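Autotransporter adhesin/invasin TibA (Escherichia coli, PDB 4Q1Q) mediates adhesion to and invasion of human intestinal epithelial cells and bacterial aggregation, and has a heptosylated beta-helical passenger domain. Local coordinates at residues T151-G156 and T170-T175; T190-G195 and S208-G213; G157-R162 and G176-S181. All blocks are in the same frame, centred on the assembly; numbering follows the deposited sequence.

Contact 1 (T151-G156 and T170-T175); sequences TSVNSG and TVLNNT. With 289 (D-glycero-alpha-D-manno-heptopyranose), chain Y; 289 (D-glycero-alpha-D-manno-heptopyranose), chain Z.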
loop_
_atom_site.group_PDB
_atom_site.type_symbol
_atom_site.label_atom_id
_atom_site.label_comp_id
_atom_site.label_asym_id
_atom_site.label_seq_id
_atom_site.Cartn_x
_atom_site.Cartn_y
_atom_site.Cartn_z
ATOM N N THR A 151 -2.942 -4.195 -3.319
ATOM C CA THR A 151 -3.490 -2.987 -2.701
ATOM C C THR A 151 -4.489 -2.284 -3.631
ATOM O O THR A 151 -4.200 -2.061 -4.808
ATOM C CB THR A 151 -2.369 -1.982 -2.368
ATOM O OG1 THR A 151 -1.264 -2.635 -1.720
ATOM C CG2 THR A 151 -2.883 -0.888 -1.457
ATOM N N SER A 152 -5.657 -1.943 -3.090
ATOM C CA SER A 152 -6.633 -1.061 -3.715
ATOM C C SER A 152 -6.462 0.347 -3.151
ATOM O O SER A 152 -6.716 0.579 -1.967
ATOM C CB SER A 152 -8.076 -1.524 -3.462
ATOM O OG SER A 152 -8.339 -2.760 -4.113
ATOM N N VAL A 153 -5.973 1.252 -3.995
ATOM C CA VAL A 153 -5.814 2.645 -3.584
ATOM C C VAL A 153 -7.053 3.342 -4.127
ATOM O O VAL A 153 -7.150 3.617 -5.311
ATOM C CB VAL A 153 -4.540 3.339 -4.108
ATOM C CG1 VAL A 153 -4.445 4.748 -3.534
ATOM C CG2 VAL A 153 -3.272 2.597 -3.709
ATOM N N ASN A 154 -8.009 3.579 -3.239
ATOM C CA ASN A 154 -9.323 4.065 -3.632
ATOM C C ASN A 154 -9.305 5.588 -3.527
ATOM O O ASN A 154 -8.308 6.168 -3.110
ATOM C CB ASN A 154 -10.412 3.412 -2.768
ATOM C CG ASN A 154 -10.454 1.900 -2.917
ATOM O OD1 ASN A 154 -10.429 1.358 -4.024
ATOM N ND2 ASN A 154 -10.522 1.195 -1.794
ATOM N N SER A 155 -10.390 6.233 -3.934
ATOM C CA SER A 155 -10.508 7.687 -3.903
ATOM C C SER A 155 -10.025 8.322 -2.596
ATOM O O SER A 155 -10.344 7.855 -1.501
ATOM C CB SER A 155 -11.963 8.079 -4.168
ATOM O OG SER A 155 -12.091 9.461 -4.468
ATOM N N GLY A 156 -9.216 9.371 -2.719
ATOM C CA GLY A 156 -8.579 10.015 -1.573
ATOM C C GLY A 156 -7.375 9.295 -1.001
ATOM O O GLY A 156 -6.717 9.789 -0.081
ATOM N N THR A 170 -1.095 -3.497 -7.663
ATOM C CA THR A 170 -1.828 -2.368 -7.120
ATOM C C THR A 170 -2.896 -1.955 -8.133
ATOM O O THR A 170 -2.660 -1.974 -9.350
ATOM C CB THR A 170 -0.843 -1.208 -6.835
ATOM O OG1 THR A 170 0.260 -1.668 -6.038
ATOM C CG2 THR A 170 -1.535 -0.103 -6.082
ATOM N N VAL A 171 -4.046 -1.540 -7.610
ATOM C CA VAL A 171 -5.114 -0.942 -8.398
ATOM C C VAL A 171 -5.345 0.495 -7.955
ATOM O O VAL A 171 -5.432 0.746 -6.756
ATOM C CB VAL A 171 -6.436 -1.713 -8.232
ATOM C CG1 VAL A 171 -7.470 -1.188 -9.209
ATOM C CG2 VAL A 171 -6.235 -3.199 -8.498
ATOM N N LEU A 172 -5.377 1.421 -8.913
ATOM C CA LEU A 172 -5.598 2.837 -8.615
ATOM C C LEU A 172 -6.916 3.296 -9.226
ATOM O O LEU A 172 -7.082 3.271 -10.444
ATOM C CB LEU A 172 -4.506 3.757 -9.166
ATOM C CG LEU A 172 -3.040 3.390 -8.963
ATOM C CD1 LEU A 172 -2.095 4.436 -9.543
ATOM C CD2 LEU A 172 -2.813 3.176 -7.476
ATOM N N ASN A 173 -7.838 3.688 -8.357
ATOM C CA ASN A 173 -9.160 4.181 -8.733
ATOM C C ASN A 173 -9.213 5.697 -8.550
ATOM O O ASN A 173 -8.159 6.322 -8.416
ATOM C CB ASN A 173 -10.225 3.459 -7.898
ATOM C CG ASN A 173 -10.124 1.951 -8.011
ATOM O OD1 ASN A 173 -10.132 1.409 -9.116
ATOM N ND2 ASN A 173 -9.983 1.270 -6.879
ATOM N N ASN A 174 -10.411 6.275 -8.493
ATOM C CA ASN A 174 -10.661 7.674 -8.848
ATOM C C ASN A 174 -10.074 8.693 -7.872
ATOM O O ASN A 174 -10.572 8.849 -6.764
ATOM C CB ASN A 174 -12.169 7.925 -9.012
ATOM C CG ASN A 174 -12.483 9.188 -9.799
ATOM O OD1 ASN A 174 -11.596 9.856 -10.331
ATOM N ND2 ASN A 174 -13.767 9.517 -9.892
ATOM N N THR A 175 -9.053 9.419 -8.318
ATOM C CA THR A 175 -8.189 10.289 -7.507
ATOM C C THR A 175 -7.287 9.531 -6.520
ATOM O O THR A 175 -6.726 10.117 -5.590
ATOM C CB THR A 175 -8.987 11.368 -6.746
ATOM O OG1 THR A 175 -9.657 10.786 -5.623
ATOM C CG2 THR A 175 -9.998 12.048 -7.671
HETATM O O7 289 Y . -14.588 8.058 -0.772
HETATM C C7 289 Y . -15.428 9.199 -0.977
HETATM C C6 289 Y . -15.607 9.319 -2.485
HETATM O O6 289 Y . -16.867 9.930 -2.784
HETATM C C5 289 Y . -14.415 10.067 -3.078
HETATM O O5 289 Y . -14.314 9.636 -4.438
HETATM C C1 289 Y . -13.093 10.107 -5.005
HETATM C C2 289 Y . -13.217 11.613 -5.192
HETATM O O2 289 Y . -14.363 11.925 -5.991
HETATM C C3 289 Y . -13.283 12.203 -3.786
HETATM O O3 289 Y . -13.398 13.626 -3.867
HETATM C C4 289 Y . -14.443 11.596 -3.005
HETATM O O4 289 Y . -14.309 12.080 -1.664
HETATM O O7 289 Z . -14.677 5.818 -13.012
HETATM C C7 289 Z . -14.772 6.886 -12.060
HETATM C C6 289 Z . -15.117 8.167 -12.802
HETATM O O6 289 Z . -15.368 9.171 -11.816
HETATM C C5 289 Z . -13.977 8.581 -13.727
HETATM O O5 289 Z . -14.181 7.959 -15.001
HETATM C C1 289 Z . -13.091 8.199 -15.894
HETATM C C2 289 Z . -12.968 9.683 -16.230
HETATM O O2 289 Z . -14.106 10.152 -16.956
HETATM C C3 289 Z . -12.766 10.403 -14.900
HETATM O O3 289 Z . -12.719 11.819 -15.070
HETATM C C4 289 Z . -13.880 10.092 -13.912
HETATM O O4 289 Z . -13.554 10.831 -12.730
HETATM O O HOH W 1 -0.204 -3.473 -4.187
#
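Strands 152-153 and 171-172 are equivalent strands of two successive rungs of the TibA beta-helix, and they meet in parallel register one repeat apart. Three backbone bonds join them: V171 N to T151 O, V153 N to V171 O, and N173 N to V153 O (3.1 Å), the last almost straight at 178°. V153 and L172 point to the same, buried face, where L172 CD2 packs against V153 CB at 3.8 Å; branched aliphatic side chains suit this interior because they stack without needing polar partners. On the other face lie S152 and V171.

Where the strands end, N154 and N173 lie side by side with their amide planes 9° apart. N173 ND2 donates to N154 OD1 over 2.9 Å, in the plane of that carbonyl, and N173 OD1 in turn accepts from N192 of the following rung. An asparagine fits here because its amide can accept from one neighbour and donate to the other.

In the following loop S155 carries a heptose, its OG bonded covalently to C1 of the sugar. OG stands anti to the backbone N (chi1 -166°), and T175 OG1 approaches this glycosidic oxygen to 3.0 Å. The T175 hydroxyl accepts a long bond of 3.3 Å from G156 N. N174 ND2 donates weakly to O4 of a second heptose, the one attached to S193. The heptoses are a feature of TibA; in-register stacking of like residues, here the asparagine pair, is typical of the right-handed parallel beta-helix of autotransporter passengers.

Contact 2 (T190-G195 and S208-G213); sequences TINSGG and SIYNGG. With 289 (D-glycero-alpha-D-manno-heptopyranose), chain Z; 289 (D-glycero-alpha-D-manno-heptopyranose), chain B.
In T190 a chi1 of -75° puts OG1 anti to the carbonyl carbon and leaves the methyl CG2 anti to the backbone N; in Y210 a chi1 of -60° sets CG anti to its carbonyl carbon. The methyl meets the ring edge, T190 CG2 lying 3.7 Å from Y210 CE2. The same ring runs alongside the N192 side chain, whose ND2 is engaged by N173, and Y229 meets it from the next rung.

On the buried face I191 and I209 lie side by side and point the same way, I191 CD1 reaching I209 CG1 at 4.0 Å. Between these strands I191 N donates to S208 O, and Y210 N to I191 O.

Beyond them both segments make type II turns, N192 to G195 and Y210 to G213. G194 N donates to G212 O (2.9 Å) from above the carbonyl plane. G212 and G213 suit this place because a CB on either would run into the first turn, at S193 OG and N192 O respectively. S193 OG is bonded covalently to a heptose.

With three backbone bonds, an isoleucine pair and a methyl against a ring edge, cohesion here rests on peptide groups and apolar packing.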
loop_
_atom_site.group_PDB
_atom_site.type_symbol
_atom_site.label_atom_id
_atom_site.label_comp_id
_atom_site.label_asym_id
_atom_site.label_seq_id
_atom_site.Cartn_x
_atom_site.Cartn_y
_atom_site.Cartn_z
ATOM N N THR A 190 -2.475 -1.279 -12.112
ATOM C CA THR A 190 -3.623 -0.993 -12.949
ATOM C C THR A 190 -4.113 0.411 -12.613
ATOM O O THR A 190 -4.431 0.710 -11.457
ATOM C CB THR A 190 -4.710 -2.058 -12.702
ATOM O OG1 THR A 190 -4.300 -3.264 -13.359
ATOM C CG2 THR A 190 -6.063 -1.591 -13.225
ATOM N N ILE A 191 -4.159 1.279 -13.622
ATOM C CA ILE A 191 -4.564 2.651 -13.328
ATOM C C ILE A 191 -5.944 2.866 -13.939
ATOM O O ILE A 191 -6.069 3.011 -15.148
ATOM C CB ILE A 191 -3.600 3.731 -13.863
ATOM C CG1 ILE A 191 -2.138 3.439 -13.508
ATOM C CG2 ILE A 191 -4.026 5.083 -13.315
ATOM C CD1 ILE A 191 -1.180 4.466 -14.091
ATOM N N ASN A 192 -6.972 2.892 -13.099
ATOM C CA ASN A 192 -8.331 3.107 -13.575
ATOM C C ASN A 192 -8.553 4.589 -13.843
ATOM O O ASN A 192 -7.600 5.377 -13.825
ATOM C CB ASN A 192 -9.346 2.491 -12.596
ATOM C CG ASN A 192 -9.416 0.987 -12.762
ATOM O OD1 ASN A 192 -9.333 0.498 -13.889
ATOM N ND2 ASN A 192 -9.490 0.247 -11.659
ATOM N N SER A 193 -9.801 4.920 -14.163
ATOM C CA SER A 193 -10.188 6.291 -14.481
ATOM C C SER A 193 -9.949 7.144 -13.252
ATOM O O SER A 193 -10.300 6.735 -12.159
ATOM C CB SER A 193 -11.659 6.375 -14.904
ATOM O OG SER A 193 -11.998 7.652 -15.427
ATOM N N GLY A 194 -9.309 8.298 -13.406
ATOM C CA GLY A 194 -9.000 9.126 -12.247
ATOM C C GLY A 194 -7.743 8.771 -11.468
ATOM O O GLY A 194 -7.300 9.583 -10.661
ATOM N N GLY A 195 -7.172 7.582 -11.663
ATOM C CA GLY A 195 -5.960 7.186 -10.943
ATOM C C GLY A 195 -4.716 7.956 -11.368
ATOM O O GLY A 195 -4.575 8.303 -12.533
ATOM N N SER A 208 -0.684 -0.934 -16.765
ATOM C CA SER A 208 -1.784 -0.775 -17.704
ATOM C C SER A 208 -2.552 0.487 -17.342
ATOM O O SER A 208 -2.947 0.655 -16.189
ATOM C CB SER A 208 -2.714 -1.990 -17.626
ATOM O OG SER A 208 -1.940 -3.175 -17.708
ATOM N N ILE A 209 -2.781 1.342 -18.336
ATOM C CA ILE A 209 -3.450 2.622 -18.122
ATOM C C ILE A 209 -4.752 2.699 -18.930
ATOM O O ILE A 209 -4.746 2.822 -20.156
ATOM C CB ILE A 209 -2.509 3.793 -18.484
ATOM C CG1 ILE A 209 -1.092 3.534 -17.959
ATOM C CG2 ILE A 209 -3.067 5.101 -17.930
ATOM C CD1 ILE A 209 -0.093 4.632 -18.251
ATOM N N TYR A 210 -5.877 2.607 -18.234
ATOM C CA TYR A 210 -7.193 2.599 -18.870
ATOM C C TYR A 210 -7.725 4.028 -18.917
ATOM O O TYR A 210 -7.194 4.935 -18.262
ATOM C CB TYR A 210 -8.172 1.663 -18.142
ATOM C CG TYR A 210 -7.729 0.212 -18.082
ATOM C CD1 TYR A 210 -7.924 -0.661 -19.149
ATOM C CD2 TYR A 210 -7.068 -0.285 -16.964
ATOM C CE1 TYR A 210 -7.485 -1.977 -19.098
ATOM C CE2 TYR A 210 -6.645 -1.602 -16.903
ATOM C CZ TYR A 210 -6.855 -2.448 -17.968
ATOM O OH TYR A 210 -6.404 -3.743 -17.837
ATOM N N ASN A 211 -8.785 4.209 -19.698
ATOM C CA ASN A 211 -9.414 5.516 -19.884
ATOM C C ASN A 211 -9.419 6.371 -18.624
ATOM O O ASN A 211 -9.867 5.907 -17.585
ATOM C CB ASN A 211 -10.865 5.350 -20.333
ATOM C CG ASN A 211 -11.519 6.677 -20.662
ATOM O OD1 ASN A 211 -10.964 7.457 -21.428
ATOM N ND2 ASN A 211 -12.689 6.937 -20.086
ATOM N N GLY A 212 -8.946 7.610 -18.717
ATOM C CA GLY A 212 -8.979 8.527 -17.583
ATOM C C GLY A 212 -7.826 8.359 -16.610
ATOM O O GLY A 212 -7.675 9.168 -15.691
ATOM N N GLY A 213 -7.034 7.304 -16.767
ATOM C CA GLY A 213 -5.945 7.059 -15.817
ATOM C C GLY A 213 -4.660 7.707 -16.301
ATOM O O GLY A 213 -4.495 7.939 -17.498
HETATM O O7 289 Z . -14.677 5.818 -13.012
HETATM C C7 289 Z . -14.772 6.886 -12.060
HETATM C C6 289 Z . -15.117 8.167 -12.802
HETATM O O6 289 Z . -15.368 9.171 -11.816
HETATM C C5 289 Z . -13.977 8.581 -13.727
HETATM O O5 289 Z . -14.181 7.959 -15.001
HETATM C C1 289 Z . -13.091 8.199 -15.894
HETATM C C2 289 Z . -12.968 9.683 -16.230
HETATM O O2 289 Z . -14.106 10.152 -16.956
HETATM C C3 289 Z . -12.766 10.403 -14.900
HETATM O O3 289 Z . -12.719 11.819 -15.070
HETATM C C4 289 Z . -13.880 10.092 -13.912
HETATM O O4 289 Z . -13.554 10.831 -12.730
HETATM O O7 289 B . -14.732 5.848 -23.243
HETATM C C7 289 B . -14.032 4.676 -22.811
HETATM C C6 289 B . -12.702 4.358 -23.498
HETATM O O6 289 B . -12.750 3.003 -23.975
HETATM C C5 289 B . -12.186 5.219 -24.661
HETATM O O5 289 B . -12.181 4.451 -25.868
HETATM C C1 289 B . -11.245 5.022 -26.786
HETATM C C2 289 B . -11.687 6.390 -27.316
HETATM O O2 289 B . -12.723 6.334 -28.309
HETATM C C3 289 B . -12.053 7.261 -26.114
HETATM O O3 289 B . -12.771 8.427 -26.532
HETATM C C4 289 B . -12.853 6.540 -25.035
HETATM O O4 289 B . -12.849 7.442 -23.932
#

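Contact 3 (G157-R162 and G176-S181); sequences GRQYVR and GRQFVS. With 289 (D-glycero-alpha-D-manno-heptopyranose), chain P.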
loop_
_atom_site.group_PDB
_atom_site.type_symbol
_atom_site.label_atom_id
_atom_site.label_comp_id
_atom_site.label_asym_id
_atom_site.label_seq_id
_atom_site.Cartn_x
_atom_site.Cartn_y
_atom_site.Cartn_z
ATOM N N GLY A 157 -7.084 8.116 -1.542
ATOM C CA GLY A 157 -6.071 7.264 -0.934
ATOM C C GLY A 157 -4.674 7.414 -1.499
ATOM O O GLY A 157 -4.527 7.673 -2.692
ATOM N N ARG A 158 -3.666 7.178 -0.663
ATOM C CA ARG A 158 -2.284 7.325 -1.118
ATOM C C ARG A 158 -1.387 6.202 -0.641
ATOM O O ARG A 158 -1.371 5.836 0.539
ATOM C CB ARG A 158 -1.634 8.638 -0.649
ATOM C CG ARG A 158 -2.364 9.870 -1.161
ATOM C CD ARG A 158 -1.855 11.157 -0.513
ATOM N NE ARG A 158 -2.350 11.340 0.846
ATOM C CZ ARG A 158 -1.921 12.268 1.699
ATOM N NH1 ARG A 158 -0.967 13.119 1.339
ATOM N NH2 ARG A 158 -2.435 12.350 2.922
ATOM N N GLN A 159 -0.585 5.727 -1.586
ATOM C CA GLN A 159 0.387 4.694 -1.282
ATOM C C GLN A 159 1.777 5.276 -1.525
ATOM O O GLN A 159 2.015 5.873 -2.575
ATOM C CB GLN A 159 0.132 3.481 -2.182
ATOM C CG GLN A 159 1.144 2.362 -2.050
ATOM C CD GLN A 159 0.947 1.273 -3.080
ATOM O OE1 GLN A 159 1.169 1.488 -4.273
ATOM N NE2 GLN A 159 0.505 0.106 -2.620
ATOM N N TYR A 160 2.690 5.103 -0.572
ATOM C CA TYR A 160 4.062 5.566 -0.760
ATOM C C TYR A 160 4.954 4.351 -0.894
ATOM O O TYR A 160 5.159 3.649 0.092
ATOM C CB TYR A 160 4.544 6.428 0.409
ATOM C CG TYR A 160 3.740 7.696 0.544
ATOM C CD1 TYR A 160 2.470 7.665 1.104
ATOM C CD2 TYR A 160 4.207 8.901 0.036
ATOM C CE1 TYR A 160 1.706 8.808 1.199
ATOM C CE2 TYR A 160 3.435 10.046 0.108
ATOM C CZ TYR A 160 2.198 9.994 0.708
ATOM O OH TYR A 160 1.430 11.124 0.793
ATOM N N VAL A 161 5.480 4.116 -2.092
ATOM C CA VAL A 161 6.485 3.068 -2.261
ATOM C C VAL A 161 7.870 3.711 -2.193
ATOM O O VAL A 161 8.335 4.378 -3.123
ATOM C CB VAL A 161 6.255 2.304 -3.566
ATOM C CG1 VAL A 161 7.159 1.085 -3.654
ATOM C CG2 VAL A 161 4.789 1.906 -3.666
ATOM N N ARG A 162 8.525 3.530 -1.053
ATOM C CA ARG A 162 9.784 4.220 -0.782
ATOM C C ARG A 162 10.986 3.346 -1.107
ATOM O O ARG A 162 10.822 2.222 -1.601
ATOM C CB ARG A 162 9.784 4.708 0.674
ATOM C CG ARG A 162 8.676 5.732 0.902
ATOM C CD ARG A 162 9.068 6.801 1.904
ATOM N NE ARG A 162 8.181 7.955 1.841
ATOM C CZ ARG A 162 7.615 8.516 2.906
ATOM N NH1 ARG A 162 7.809 8.008 4.117
ATOM N NH2 ARG A 162 6.833 9.573 2.745
ATOM N N GLY A 176 -7.203 8.215 -6.678
ATOM C CA GLY A 176 -6.260 7.377 -5.928
ATOM C C GLY A 176 -4.857 7.642 -6.439
ATOM O O GLY A 176 -4.691 7.873 -7.631
ATOM N N ARG A 177 -3.852 7.642 -5.567
ATOM C CA ARG A 177 -2.503 7.989 -6.016
ATOM C C ARG A 177 -1.468 7.035 -5.455
ATOM O O ARG A 177 -1.496 6.689 -4.273
ATOM C CB ARG A 177 -2.123 9.425 -5.616
ATOM C CG ARG A 177 -2.890 10.492 -6.390
ATOM C CD ARG A 177 -2.569 11.879 -5.843
ATOM N NE ARG A 177 -3.204 12.148 -4.553
ATOM C CZ ARG A 177 -2.910 13.170 -3.753
ATOM N NH1 ARG A 177 -1.947 14.022 -4.061
ATOM N NH2 ARG A 177 -3.562 13.340 -2.611
ATOM N N GLN A 178 -0.519 6.711 -6.332
ATOM C CA GLN A 178 0.623 5.887 -6.001
ATOM C C GLN A 178 1.868 6.719 -6.238
ATOM O O GLN A 178 1.990 7.289 -7.321
ATOM C CB GLN A 178 0.630 4.647 -6.896
ATOM C CG GLN A 178 1.699 3.644 -6.513
ATOM C CD GLN A 178 1.807 2.473 -7.480
ATOM O OE1 GLN A 178 1.678 2.634 -8.692
ATOM N NE2 GLN A 178 2.003 1.278 -6.946
ATOM N N PHE A 179 2.722 6.829 -5.222
ATOM C CA PHE A 179 4.004 7.509 -5.351
ATOM C C PHE A 179 5.172 6.543 -5.232
ATOM O O PHE A 179 5.417 5.942 -4.187
ATOM C CB PHE A 179 4.211 8.593 -4.296
ATOM C CG PHE A 179 3.090 9.579 -4.239
ATOM C CD1 PHE A 179 2.872 10.442 -5.288
ATOM C CD2 PHE A 179 2.250 9.629 -3.139
ATOM C CE1 PHE A 179 1.845 11.358 -5.230
ATOM C CE2 PHE A 179 1.234 10.557 -3.071
ATOM C CZ PHE A 179 1.021 11.416 -4.127
ATOM N N VAL A 180 5.929 6.431 -6.314
ATOM C CA VAL A 180 7.046 5.507 -6.297
ATOM C C VAL A 180 8.296 6.373 -6.344
ATOM O O VAL A 180 8.530 7.104 -7.308
ATOM C CB VAL A 180 6.967 4.496 -7.458
ATOM C CG1 VAL A 180 7.963 3.365 -7.259
ATOM C CG2 VAL A 180 5.545 3.971 -7.610
ATOM N N SER A 181 9.075 6.286 -5.271
ATOM C CA SER A 181 10.286 7.063 -5.095
ATOM C C SER A 181 11.490 6.267 -5.553
ATOM O O SER A 181 11.362 5.088 -5.896
ATOM C CB SER A 181 10.491 7.421 -3.626
ATOM O OG SER A 181 9.380 8.140 -3.133
HETATM O O7 289 P . 11.286 12.402 -4.348
HETATM C C7 289 P . 11.630 12.809 -3.022
HETATM C C6 289 P . 11.411 11.611 -2.104
HETATM O O6 289 P . 11.398 12.080 -0.746
HETATM C C5 289 P . 10.159 10.803 -2.468
HETATM O O5 289 P . 10.350 9.599 -1.724
HETATM C C1 289 P . 9.324 8.631 -1.923
HETATM C C2 289 P . 8.068 9.203 -1.278
HETATM O O2 289 P . 8.275 9.636 0.064
HETATM C C3 289 P . 7.661 10.393 -2.130
HETATM O O3 289 P . 6.488 10.977 -1.564
HETATM C C4 289 P . 8.789 11.415 -2.180
HETATM O O4 289 P . 8.335 12.278 -3.221
HETATM O O HOH W 2 -5.117 10.437 -3.452
#
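The Y160 ring has F179 CD2 over one face, 3.5 Å above its plane and displaced toward the rim, while O3 of a heptose lies at its edge. Its centroid is 5.2 Å from that of F179 and the planes meet at 40°, an oblique pairing; F141 stacks with Y160 from the preceding rung, and Y198 meets F179 from the following one. R158 CD sits at the F179 edge and also over a face of the R177 guanidinium. The two arginines lie side by side, R158 NE 4.2 Å from R177 NH2, probably a mildly unfavourable approach of like charges. A water accepts from R177 NE and donates to G157 O.

On the face of Q159, Q178 and the valines, Q178 NE2 donates to Q159 OE1 (2.8 Å), and Q159 NE2 donates to Q140. Both glutamines place CG anti to the backbone N and extend inward, where an amide can both give and take. Beside them V161 packs on V180.

S181 OG carries the heptose; R162 NH2 bonds its O2 weakly, while R162 NE lies implausibly close to O2, a doubtful geometry. Five backbone bonds zip the strands together. Like side chains in register on successive rungs, amides on one face and rings on the other, are characteristic of parallel beta-helices.

How the contacts relate
Contacts 1 and 3 join the same two rungs: each segment of contact 3 directly follows one of contact 1 in the chain, with T170 CG2 packing 3.6 Å from Q159 OE1 where they touch. Contact 2 lies further along the helix, and contact 1 meets it through L172 O and N192 N, a probable hydrogen bond of 2.7 Å. The heptose on S193 is shared by contacts 1 and 2. Contact 3 is the most buried and relies on longer strands, with glutamines, valines and aromatic rings, whereas contacts 1 and 2 are partly buried, with short strands leading into loops or turns. Contact 1 pairs asparagines there; contact 2 relies on glycines.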